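Local coordinates for PpBBE-like 1 D396N (Physcomitrella patens subsp. patens, PDB 6EO5), which is an engineered variant of a berberine bridge enzyme-like flavoprotein that oxidises cellobiose with a bicovalently bound FAD, at residues Gln16-Ala19 against Arg24-Phe27; Thr55-Val60 against Ile207-Thr212; Asn62-Ala67 against Gln174-Asn179. All blocks are in the same frame, centred on the assembly; numbering follows the deposited sequence.

Helix 57-70 ties the three contacts together. Interactions 2 and 3 use two successive lengths of it, resting on neighbouring strands of one antiparallel sheet, 207-217 and 170-176; both are buried, with centres about 10 Å apart. Interaction 1, its centre about 30 Å from the centre of the chain, is only partly buried; its helix 14-21 is bonded to helix 57-70 by the Cys17-Cys66 disulfide. All three rest on aliphatic side chains without polar bonds between the segments, though in interaction 3 a methyl meets backbone carbonyls. Around them lie an aromatic ring in interaction 1, FAD adenine bonded to the strand's backbone in interaction 2 and a glycosylated turn in interaction 3.

Interaction 1. Residues Gln16-Ala19 against Arg24-Phe27; sequences QCLA and RTAF
Helix 14-21 packs here against the edge strand of a four-stranded mixed sheet: Leu18 reaches across to Thr25 in strand 24-26 and to Phe27 just beyond it. The chain leaves the helix after residue 21 and comes back almost at once as this strand, which pairs antiparallel with strand 50-53 through Arg24 with Phe53 and Ala26 with Phe51. Thr25 and Phe27 both direct their side chains to the helix, whereas Ala26 between them rests on Glu32 and Tyr33 of helix 31-36. Leu18 does the work on the helical side. Its CB lies 4.3 Å from the methyl CG2 of Thr25, and CG, beside the backbone N (chi1 -62°), carries CD1 on to the ring of Phe27. The other branch, CD2, faces Asn62 and Cys66 of helix 57-70, so the leucine fills the corner between two helices and the strand. Phe27 also covers Leu14 and Lys15, one turn earlier on helix 14-21. Its ring meets the leucine obliquely, while Thr25 OG1 sits in the ring plane at its edge. The closest approach between the two segments is Leu18 CD1 to Phe27 CZ, 4.0 Å.

Interaction 2. Residues Thr55-Val60 against Ile207-Thr212; sequences TTVAQV and IVTQFT. With FAD (flavin-adenine dinucleotide), chain C.
Ile207 and Thr209 turn their side chains to Val60 and Val57 on the helix, while Val208 between them gives its backbone N and O to a nucleotide base. Val208 N donates to N1A of FAD at 3.0 Å with an angle of 144°, and N6A of FAD donates back to Val208 O over 3.0 Å, nearly straight at 175°. These are the two adenine atoms used in Watson-Crick pairing, read here by main chain alone. Directed away from the helix, Val208 places CG1 over one face of the Phe211 ring, offset toward its rim.

Between strand and helix the touching atoms are all aliphatic carbons. Val60 CG1, anti to the backbone N, nestles among three carbons of Ile207, nearest to CG2 at 4.0 Å, and the two side chains lie alongside one another, pointing opposite ways. Thr209 offers its methyl: CG2 lies 4.3 Å from Val60 CG2 and about as near to Val57 CG2, while OG1 bonds to the carbonyl of Gln174. Gln174 is opposed by two residues of this strand, Thr209 and Gln210: a classic beta bulge.

The helix begins just here. Thr56 is its N-cap, with OG1 accepting from Gln59 N at 3.1 Å, and Gln59 OE1 in turn takes Thr55 N at 2.9 Å. A helix packed on a strand whose backbone also holds the adenine is consistent with the FAD-binding domain of VAO/PCMH flavoproteins.

Interaction 3. Residues Asn62-Ala67 against Gln174-Asn179; sequences NAVFCA and QLVAAN. With NAG (2-acetamido-2-deoxy-beta-D-glucopyranose), chain D.
Ala178 O accepts a hydrogen bond from Lys68 NZ, one turn along helix 57-70 from Val64, and Val64 CG1 rests against the same oxygen at 3.7 Å. Ala177 O lies almost equally near that methyl, 3.8 Å from Val64 CG1, and both carbonyl oxygens face it from the same side. The other branch goes to the strand: Val64 CG2 meets Val176 CG1 at 4.1 Å. With CG1 of Val64 anti to the backbone N (chi1 172°), that branch points to the turn and CG2 to the strand.

The turn then leads to the glycan. Asn179 ND2 is bonded to C1 of the N-acetylglucosamine at 1.5 Å, and Asn179 OD1 is hydrogen-bonded to Thr181 OG1, which also bonds to the sugar. Asn179 and Thr181 are the first and third residues of an Asn-X-Thr sequon, and the threonine probably helps to hold the amide in place.

Inward from this turn, Val176 pairs by backbone with Ile207 of strand 207-217 and touches Val57, Val60 and Gln61 of helix 57-70. Val64 also touches Ile207, and Phe462 from a loop touches both Val64 and Ala178, so the helix sits over the end of strand 170-176 with strand 207-217 alongside.

Interaction 1. Residues Gln16-Ala19 against Arg24-Phe27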
loop_
_atom_site.group_PDB
_atom_site.type_symbol
_atom_site.label_atom_id
_atom_site.label_comp_id
_atom_site.label_asym_id
_atom_site.label_seq_id
_atom_site.Cartn_x
_atom_site.Cartn_y
_atom_site.Cartn_z
ATOM N N GLN A 16 -13.505 -22.432 -22.955
ATOM C CA GLN A 16 -12.840 -23.633 -23.441
ATOM C C GLN A 16 -11.346 -23.592 -23.143
ATOM O O GLN A 16 -10.771 -24.567 -22.640
ATOM C CB GLN A 16 -13.093 -23.784 -24.939
ATOM C CG GLN A 16 -14.551 -23.929 -25.280
ATOM C CD GLN A 16 -14.786 -24.067 -26.763
ATOM O OE1 GLN A 16 -14.012 -23.551 -27.580
ATOM N NE2 GLN A 16 -15.854 -24.779 -27.127
ATOM N N CYS A 17 -10.702 -22.460 -23.434
ATOM C CA CYS A 17 -9.259 -22.370 -23.253
ATOM C C CYS A 17 -8.874 -22.565 -21.790
ATOM O O CYS A 17 -8.055 -23.432 -21.462
ATOM C CB CYS A 17 -8.748 -21.033 -23.782
ATOM S SG CYS A 17 -6.950 -20.992 -23.905
ATOM N N LEU A 18 -9.465 -21.772 -20.888
ATOM C CA LEU A 18 -9.112 -21.878 -19.472
ATOM C C LEU A 18 -9.460 -23.247 -18.900
ATOM O O LEU A 18 -8.780 -23.727 -17.982
ATOM C CB LEU A 18 -9.809 -20.783 -18.661
ATOM C CG LEU A 18 -9.484 -19.324 -18.991
ATOM C CD1 LEU A 18 -10.555 -18.432 -18.401
ATOM C CD2 LEU A 18 -8.109 -18.936 -18.476
ATOM N N ALA A 19 -10.509 -23.890 -19.422
ATOM C CA ALA A 19 -10.890 -25.208 -18.923
ATOM C C ALA A 19 -9.767 -26.226 -19.092
ATOM O O ALA A 19 -9.675 -27.172 -18.304
ATOM C CB ALA A 19 -12.161 -25.688 -19.623
ATOM N N ARG A 24 -10.262 -23.120 -11.112
ATOM C CA ARG A 24 -11.628 -22.651 -10.910
ATOM C C ARG A 24 -11.860 -21.347 -11.670
ATOM O O ARG A 24 -10.955 -20.515 -11.796
ATOM C CB ARG A 24 -11.888 -22.455 -9.419
ATOM C CG ARG A 24 -13.210 -21.800 -9.088
ATOM C CD ARG A 24 -13.479 -21.888 -7.595
ATOM N NE ARG A 24 -12.428 -21.266 -6.786
ATOM C CZ ARG A 24 -12.529 -20.053 -6.242
ATOM N NH1 ARG A 24 -13.635 -19.337 -6.436
ATOM N NH2 ARG A 24 -11.533 -19.556 -5.509
ATOM N N THR A 25 -13.073 -21.177 -12.209
ATOM C CA THR A 25 -13.420 -19.959 -12.931
ATOM C C THR A 25 -14.807 -19.490 -12.522
ATOM O O THR A 25 -15.572 -20.211 -11.881
ATOM C CB THR A 25 -13.383 -20.140 -14.456
ATOM O OG1 THR A 25 -14.384 -21.085 -14.860
ATOM C CG2 THR A 25 -12.003 -20.589 -14.924
ATOM N N ALA A 26 -15.117 -18.254 -12.898
ATOM C CA ALA A 26 -16.459 -17.702 -12.766
ATOM C C ALA A 26 -16.701 -16.778 -13.947
ATOM O O ALA A 26 -15.833 -15.968 -14.287
ATOM C CB ALA A 26 -16.637 -16.945 -11.447
ATOM N N PHE A 27 -17.869 -16.912 -14.582
ATOM C CA PHE A 27 -18.135 -16.203 -15.822
ATOM C C PHE A 27 -19.401 -15.362 -15.693
ATOM O O PHE A 27 -20.273 -15.668 -14.869
ATOM C CB PHE A 27 -18.266 -17.182 -16.999
ATOM C CG PHE A 27 -16.952 -17.538 -17.634
ATOM C CD1 PHE A 27 -16.162 -18.547 -17.108
ATOM C CD2 PHE A 27 -16.496 -16.850 -18.746
ATOM C CE1 PHE A 27 -14.939 -18.873 -17.684
ATOM C CE2 PHE A 27 -15.269 -17.170 -19.333
ATOM C CZ PHE A 27 -14.492 -18.181 -18.800
#

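Interaction 2. Residues Thr55-Val60 against Ile207-Thr212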
loop_
_atom_site.group_PDB
_atom_site.type_symbol
_atom_site.label_atom_id
_atom_site.label_comp_id
_atom_site.label_asym_id
_atom_site.label_seq_id
_atom_site.Cartn_x
_atom_site.Cartn_y
_atom_site.Cartn_z
ATOM N N THR A 55 -4.307 -22.145 -8.556
ATOM C CA THR A 55 -3.595 -22.709 -7.418
ATOM C C THR A 55 -2.206 -23.226 -7.780
ATOM O O THR A 55 -1.464 -23.613 -6.874
ATOM C CB THR A 55 -4.403 -23.849 -6.773
ATOM O OG1 THR A 55 -4.593 -24.895 -7.731
ATOM C CG2 THR A 55 -5.763 -23.357 -6.320
ATOM N N THR A 56 -1.830 -23.234 -9.067
ATOM C CA THR A 56 -0.522 -23.705 -9.511
ATOM C C THR A 56 0.072 -22.734 -10.524
ATOM O O THR A 56 -0.646 -22.001 -11.210
ATOM C CB THR A 56 -0.583 -25.096 -10.166
ATOM O OG1 THR A 56 -1.152 -24.988 -11.483
ATOM C CG2 THR A 56 -1.417 -26.051 -9.331
ATOM N N VAL A 57 1.405 -22.764 -10.630
ATOM C CA VAL A 57 2.095 -21.958 -11.638
ATOM C C VAL A 57 1.642 -22.355 -13.035
ATOM O O VAL A 57 1.500 -21.507 -13.925
ATOM C CB VAL A 57 3.621 -22.098 -11.488
ATOM C CG1 VAL A 57 4.334 -21.413 -12.642
ATOM C CG2 VAL A 57 4.080 -21.538 -10.163
ATOM N N ALA A 58 1.408 -23.650 -13.252
ATOM C CA ALA A 58 0.901 -24.100 -14.542
ATOM C C ALA A 58 -0.370 -23.355 -14.916
ATOM O O ALA A 58 -0.549 -22.948 -16.072
ATOM C CB ALA A 58 0.643 -25.606 -14.505
ATOM N N GLN A 59 -1.262 -23.150 -13.941
ATOM C CA GLN A 59 -2.551 -22.531 -14.236
ATOM C C GLN A 59 -2.404 -21.035 -14.498
ATOM O O GLN A 59 -3.134 -20.467 -15.323
ATOM C CB GLN A 59 -3.523 -22.796 -13.091
ATOM C CG GLN A 59 -3.878 -24.256 -12.944
ATOM C CD GLN A 59 -4.829 -24.497 -11.806
ATOM O OE1 GLN A 59 -5.024 -23.630 -10.956
ATOM N NE2 GLN A 59 -5.439 -25.674 -11.782
ATOM N N VAL A 60 -1.468 -20.383 -13.801
ATOM C CA VAL A 60 -1.132 -19.005 -14.140
ATOM C C VAL A 60 -0.665 -18.931 -15.584
ATOM O O VAL A 60 -1.134 -18.096 -16.366
ATOM C CB VAL A 60 -0.076 -18.449 -13.169
ATOM C CG1 VAL A 60 0.340 -17.048 -13.594
ATOM C CG2 VAL A 60 -0.619 -18.427 -11.752
ATOM N N ILE A 207 2.946 -11.651 -13.574
ATOM C CA ILE A 207 2.160 -12.077 -12.426
ATOM C C ILE A 207 3.121 -12.693 -11.417
ATOM O O ILE A 207 3.593 -13.817 -11.608
ATOM C CB ILE A 207 1.060 -13.060 -12.834
ATOM C CG1 ILE A 207 0.146 -12.387 -13.860
ATOM C CG2 ILE A 207 0.301 -13.546 -11.605
ATOM C CD1 ILE A 207 -1.011 -13.206 -14.290
ATOM N N VAL A 208 3.423 -11.955 -10.345
ATOM C CA VAL A 208 4.249 -12.487 -9.267
ATOM C C VAL A 208 3.497 -13.615 -8.577
ATOM O O VAL A 208 2.325 -13.466 -8.206
ATOM C CB VAL A 208 4.633 -11.381 -8.272
ATOM C CG1 VAL A 208 5.332 -11.985 -7.044
ATOM C CG2 VAL A 208 5.535 -10.356 -8.939
ATOM N N THR A 209 4.160 -14.760 -8.418
ATOM C CA THR A 209 3.547 -15.901 -7.747
ATOM C C THR A 209 4.023 -16.079 -6.315
ATOM O O THR A 209 3.253 -16.568 -5.481
ATOM C CB THR A 209 3.814 -17.193 -8.524
ATOM O OG1 THR A 209 5.223 -17.322 -8.755
ATOM C CG2 THR A 209 3.065 -17.174 -9.850
ATOM N N GLN A 210 5.258 -15.691 -5.998
ATOM C CA GLN A 210 5.683 -15.729 -4.609
ATOM C C GLN A 210 6.759 -14.684 -4.344
ATOM O O GLN A 210 7.468 -14.236 -5.251
ATOM C CB GLN A 210 6.173 -17.122 -4.205
ATOM C CG GLN A 210 7.514 -17.538 -4.768
ATOM C CD GLN A 210 8.074 -18.740 -4.029
ATOM O OE1 GLN A 210 7.319 -19.569 -3.510
ATOM N NE2 GLN A 210 9.400 -18.829 -3.956
ATOM N N PHE A 211 6.854 -14.301 -3.074
ATOM C CA PHE A 211 7.860 -13.388 -2.559
ATOM C C PHE A 211 8.794 -14.114 -1.598
ATOM O O PHE A 211 8.397 -15.060 -0.911
ATOM C CB PHE A 211 7.217 -12.230 -1.794
ATOM C CG PHE A 211 6.462 -11.275 -2.641
ATOM C CD1 PHE A 211 7.101 -10.178 -3.194
ATOM C CD2 PHE A 211 5.105 -11.441 -2.853
ATOM C CE1 PHE A 211 6.415 -9.277 -3.969
ATOM C CE2 PHE A 211 4.397 -10.535 -3.634
ATOM C CZ PHE A 211 5.055 -9.450 -4.192
ATOM N N THR A 212 10.032 -13.637 -1.519
ATOM C CA THR A 212 10.934 -13.987 -0.427
ATOM C C THR A 212 11.325 -12.705 0.289
ATOM O O THR A 212 11.945 -11.823 -0.318
ATOM C CB THR A 212 12.184 -14.717 -0.918
ATOM O OG1 THR A 212 11.797 -15.918 -1.591
ATOM C CG2 THR A 212 13.053 -15.082 0.260
HETATM P PA FAD C . -4.838 -5.191 -5.540
HETATM O O1A FAD C . -5.992 -4.298 -5.970
HETATM O O2A FAD C . -5.196 -6.652 -5.627
HETATM O O5B FAD C . -3.460 -4.893 -6.324
HETATM C C5B FAD C . -3.052 -3.577 -6.631
HETATM C C4B FAD C . -2.218 -3.551 -7.907
HETATM O O4B FAD C . -1.185 -4.517 -7.836
HETATM C C3B FAD C . -3.043 -3.891 -9.136
HETATM O O3B FAD C . -2.505 -3.198 -10.240
HETATM C C2B FAD C . -2.787 -5.365 -9.312
HETATM O O2B FAD C . -2.986 -5.776 -10.641
HETATM C C1B FAD C . -1.339 -5.490 -8.857
HETATM N N9A FAD C . -1.089 -6.871 -8.385
HETATM C C8A FAD C . -1.811 -7.561 -7.440
HETATM N N7A FAD C . -1.284 -8.797 -7.305
HETATM C C5A FAD C . -0.239 -8.912 -8.152
HETATM C C6A FAD C . 0.628 -9.954 -8.420
HETATM N N6A FAD C . 0.495 -11.105 -7.769
HETATM N N1A FAD C . 1.626 -9.790 -9.355
HETATM C C2A FAD C . 1.742 -8.595 -10.027
HETATM N N3A FAD C . 0.873 -7.557 -9.765
HETATM C C4A FAD C . -0.107 -7.715 -8.842
HETATM N N1 FAD C . -0.789 1.325 1.949
HETATM C C2 FAD C . 0.332 1.413 2.781
HETATM O O2 FAD C . 1.490 1.561 2.335
HETATM N N3 FAD C . 0.157 1.318 4.151
HETATM C C4 FAD C . -1.101 1.148 4.689
HETATM O O4 FAD C . -1.226 1.053 5.906
HETATM C C4X FAD C . -2.214 1.064 3.865
HETATM N N5 FAD C . -3.462 0.847 4.409
HETATM C C5X FAD C . -4.505 0.446 3.597
HETATM C C6 FAD C . -5.722 0.094 4.174
HETATM C C7 FAD C . -6.779 -0.437 3.418
HETATM C C7M FAD C . -8.080 -0.823 4.086
HETATM C C8 FAD C . -6.626 -0.503 2.017
HETATM C C8M FAD C . -7.766 -0.954 1.123
HETATM C C9 FAD C . -5.421 -0.056 1.443
HETATM C C9A FAD C . -4.339 0.403 2.215
HETATM N N10 FAD C . -3.145 0.891 1.668
HETATM C C10 FAD C . -2.051 1.111 2.484
HETATM C "C1'" FAD C . -2.909 0.915 0.195
HETATM C "C2'" FAD C . -2.324 -0.427 -0.236
HETATM O "O2'" FAD C . -0.948 -0.541 0.048
HETATM C "C3'" FAD C . -2.530 -0.585 -1.725
HETATM O "O3'" FAD C . -3.920 -0.513 -1.936
HETATM C "C4'" FAD C . -1.945 -1.912 -2.199
HETATM O "O4'" FAD C . -1.497 -1.757 -3.532
HETATM C "C5'" FAD C . -2.974 -3.033 -2.074
HETATM O "O5'" FAD C . -2.532 -4.261 -2.615
HETATM P P FAD C . -3.632 -5.408 -2.915
HETATM O O1P FAD C . -2.931 -6.674 -3.347
HETATM O O2P FAD C . -4.588 -5.639 -1.775
HETATM O O3P FAD C . -4.557 -4.711 -4.031
#

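Interaction 3. Residues Asn62-Ala67 against Gln174-Asn179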
loop_
_atom_site.group_PDB
_atom_site.type_symbol
_atom_site.label_atom_id
_atom_site.label_comp_id
_atom_site.label_asym_id
_atom_site.label_seq_id
_atom_site.Cartn_x
_atom_site.Cartn_y
_atom_site.Cartn_z
ATOM N N ASN A 62 -1.457 -20.910 -17.897
ATOM C CA ASN A 62 -2.616 -21.139 -18.749
ATOM C C ASN A 62 -3.402 -19.854 -18.957
ATOM O O ASN A 62 -3.785 -19.526 -20.087
ATOM C CB ASN A 62 -3.519 -22.205 -18.145
ATOM C CG ASN A 62 -4.854 -22.284 -18.844
ATOM O OD1 ASN A 62 -5.809 -21.611 -18.463
ATOM N ND2 ASN A 62 -4.924 -23.096 -19.888
ATOM N N ALA A 63 -3.666 -19.121 -17.868
ATOM C CA ALA A 63 -4.410 -17.869 -17.980
ATOM C C ALA A 63 -3.681 -16.871 -18.875
ATOM O O ALA A 63 -4.303 -16.212 -19.714
ATOM C CB ALA A 63 -4.657 -17.278 -16.589
ATOM N N VAL A 64 -2.359 -16.762 -18.724
ATOM C CA VAL A 64 -1.589 -15.837 -19.550
ATOM C C VAL A 64 -1.628 -16.268 -21.011
ATOM O O VAL A 64 -1.724 -15.433 -21.920
ATOM C CB VAL A 64 -0.146 -15.736 -19.025
ATOM C CG1 VAL A 64 0.722 -14.933 -19.986
ATOM C CG2 VAL A 64 -0.134 -15.116 -17.633
ATOM N N PHE A 65 -1.558 -17.575 -21.264
ATOM C CA PHE A 65 -1.638 -18.054 -22.638
ATOM C C PHE A 65 -3.030 -17.816 -23.219
ATOM O O PHE A 65 -3.171 -17.342 -24.354
ATOM C CB PHE A 65 -1.265 -19.536 -22.692
ATOM C CG PHE A 65 -1.486 -20.168 -24.038
ATOM C CD1 PHE A 65 -0.505 -20.113 -25.015
ATOM C CD2 PHE A 65 -2.682 -20.814 -24.329
ATOM C CE1 PHE A 65 -0.716 -20.686 -26.255
ATOM C CE2 PHE A 65 -2.895 -21.388 -25.566
ATOM C CZ PHE A 65 -1.914 -21.325 -26.529
ATOM N N CYS A 66 -4.072 -18.137 -22.450
ATOM C CA CYS A 66 -5.436 -18.039 -22.958
ATOM C C CYS A 66 -5.858 -16.598 -23.202
ATOM O O CYS A 66 -6.662 -16.333 -24.105
ATOM C CB CYS A 66 -6.407 -18.706 -21.986
ATOM S SG CYS A 66 -6.324 -20.510 -22.020
ATOM N N ALA A 67 -5.367 -15.662 -22.396
ATOM C CA ALA A 67 -5.749 -14.275 -22.608
ATOM C C ALA A 67 -5.134 -13.741 -23.888
ATOM O O ALA A 67 -5.770 -12.966 -24.612
ATOM C CB ALA A 67 -5.337 -13.424 -21.411
ATOM N N GLN A 174 9.299 -14.488 -7.770
ATOM C CA GLN A 174 9.099 -15.322 -8.944
ATOM C C GLN A 174 7.795 -14.916 -9.602
ATOM O O GLN A 174 6.783 -14.741 -8.913
ATOM C CB GLN A 174 9.051 -16.792 -8.586
ATOM C CG GLN A 174 10.290 -17.231 -7.878
ATOM C CD GLN A 174 10.280 -18.699 -7.624
ATOM O OE1 GLN A 174 9.374 -19.410 -8.082
ATOM N NE2 GLN A 174 11.282 -19.180 -6.893
ATOM N N LEU A 175 7.821 -14.769 -10.927
ATOM C CA LEU A 175 6.634 -14.375 -11.669
ATOM C C LEU A 175 6.544 -15.160 -12.971
ATOM O O LEU A 175 7.529 -15.714 -13.463
ATOM C CB LEU A 175 6.617 -12.861 -11.958
ATOM C CG LEU A 175 7.752 -12.275 -12.795
ATOM C CD1 LEU A 175 7.337 -12.161 -14.258
ATOM C CD2 LEU A 175 8.155 -10.927 -12.230
ATOM N N VAL A 176 5.332 -15.191 -13.517
ATOM C CA VAL A 176 5.050 -15.711 -14.849
ATOM C C VAL A 176 5.059 -14.527 -15.807
ATOM O O VAL A 176 4.216 -13.629 -15.694
ATOM C CB VAL A 176 3.698 -16.444 -14.878
ATOM C CG1 VAL A 176 3.335 -16.876 -16.290
ATOM C CG2 VAL A 176 3.730 -17.631 -13.933
ATOM N N ALA A 177 6.008 -14.516 -16.742
ATOM C CA ALA A 177 6.185 -13.387 -17.646
ATOM C C ALA A 177 5.189 -13.440 -18.813
ATOM O O ALA A 177 4.341 -14.333 -18.915
ATOM C CB ALA A 177 7.623 -13.336 -18.154
ATOM N N ALA A 178 5.282 -12.446 -19.702
ATOM C CA ALA A 178 4.294 -12.320 -20.771
ATOM C C ALA A 178 4.406 -13.461 -21.772
ATOM O O ALA A 178 3.391 -13.920 -22.307
ATOM C CB ALA A 178 4.440 -10.974 -21.482
ATOM N N ASN A 179 5.628 -13.926 -22.049
ATOM C CA ASN A 179 5.796 -15.040 -22.975
ATOM C C ASN A 179 5.589 -16.399 -22.309
ATOM O O ASN A 179 5.750 -17.422 -22.977
ATOM C CB ASN A 179 7.174 -14.956 -23.680
ATOM C CG ASN A 179 8.361 -15.279 -22.767
ATOM O OD1 ASN A 179 8.197 -15.704 -21.626
ATOM N ND2 ASN A 179 9.578 -15.078 -23.297
HETATM C C1 NAG D . 10.834 -15.327 -22.615
HETATM C C2 NAG D . 11.531 -16.592 -23.093
HETATM C C3 NAG D . 12.730 -16.891 -22.197
HETATM C C4 NAG D . 13.681 -15.700 -22.194
HETATM C C5 NAG D . 12.945 -14.409 -21.810
HETATM C C6 NAG D . 13.794 -13.172 -21.984
HETATM C C7 NAG D . 10.086 -18.193 -24.276
HETATM C C8 NAG D . 10.509 -17.499 -25.541
HETATM N N2 NAG D . 10.616 -17.722 -23.138
HETATM O O3 NAG D . 13.414 -18.057 -22.645
HETATM O O4 NAG D . 14.763 -15.946 -21.301
HETATM O O5 NAG D . 11.777 -14.215 -22.633
HETATM O O6 NAG D . 13.425 -12.474 -23.166
HETATM O O7 NAG D . 9.305 -19.143 -24.285
#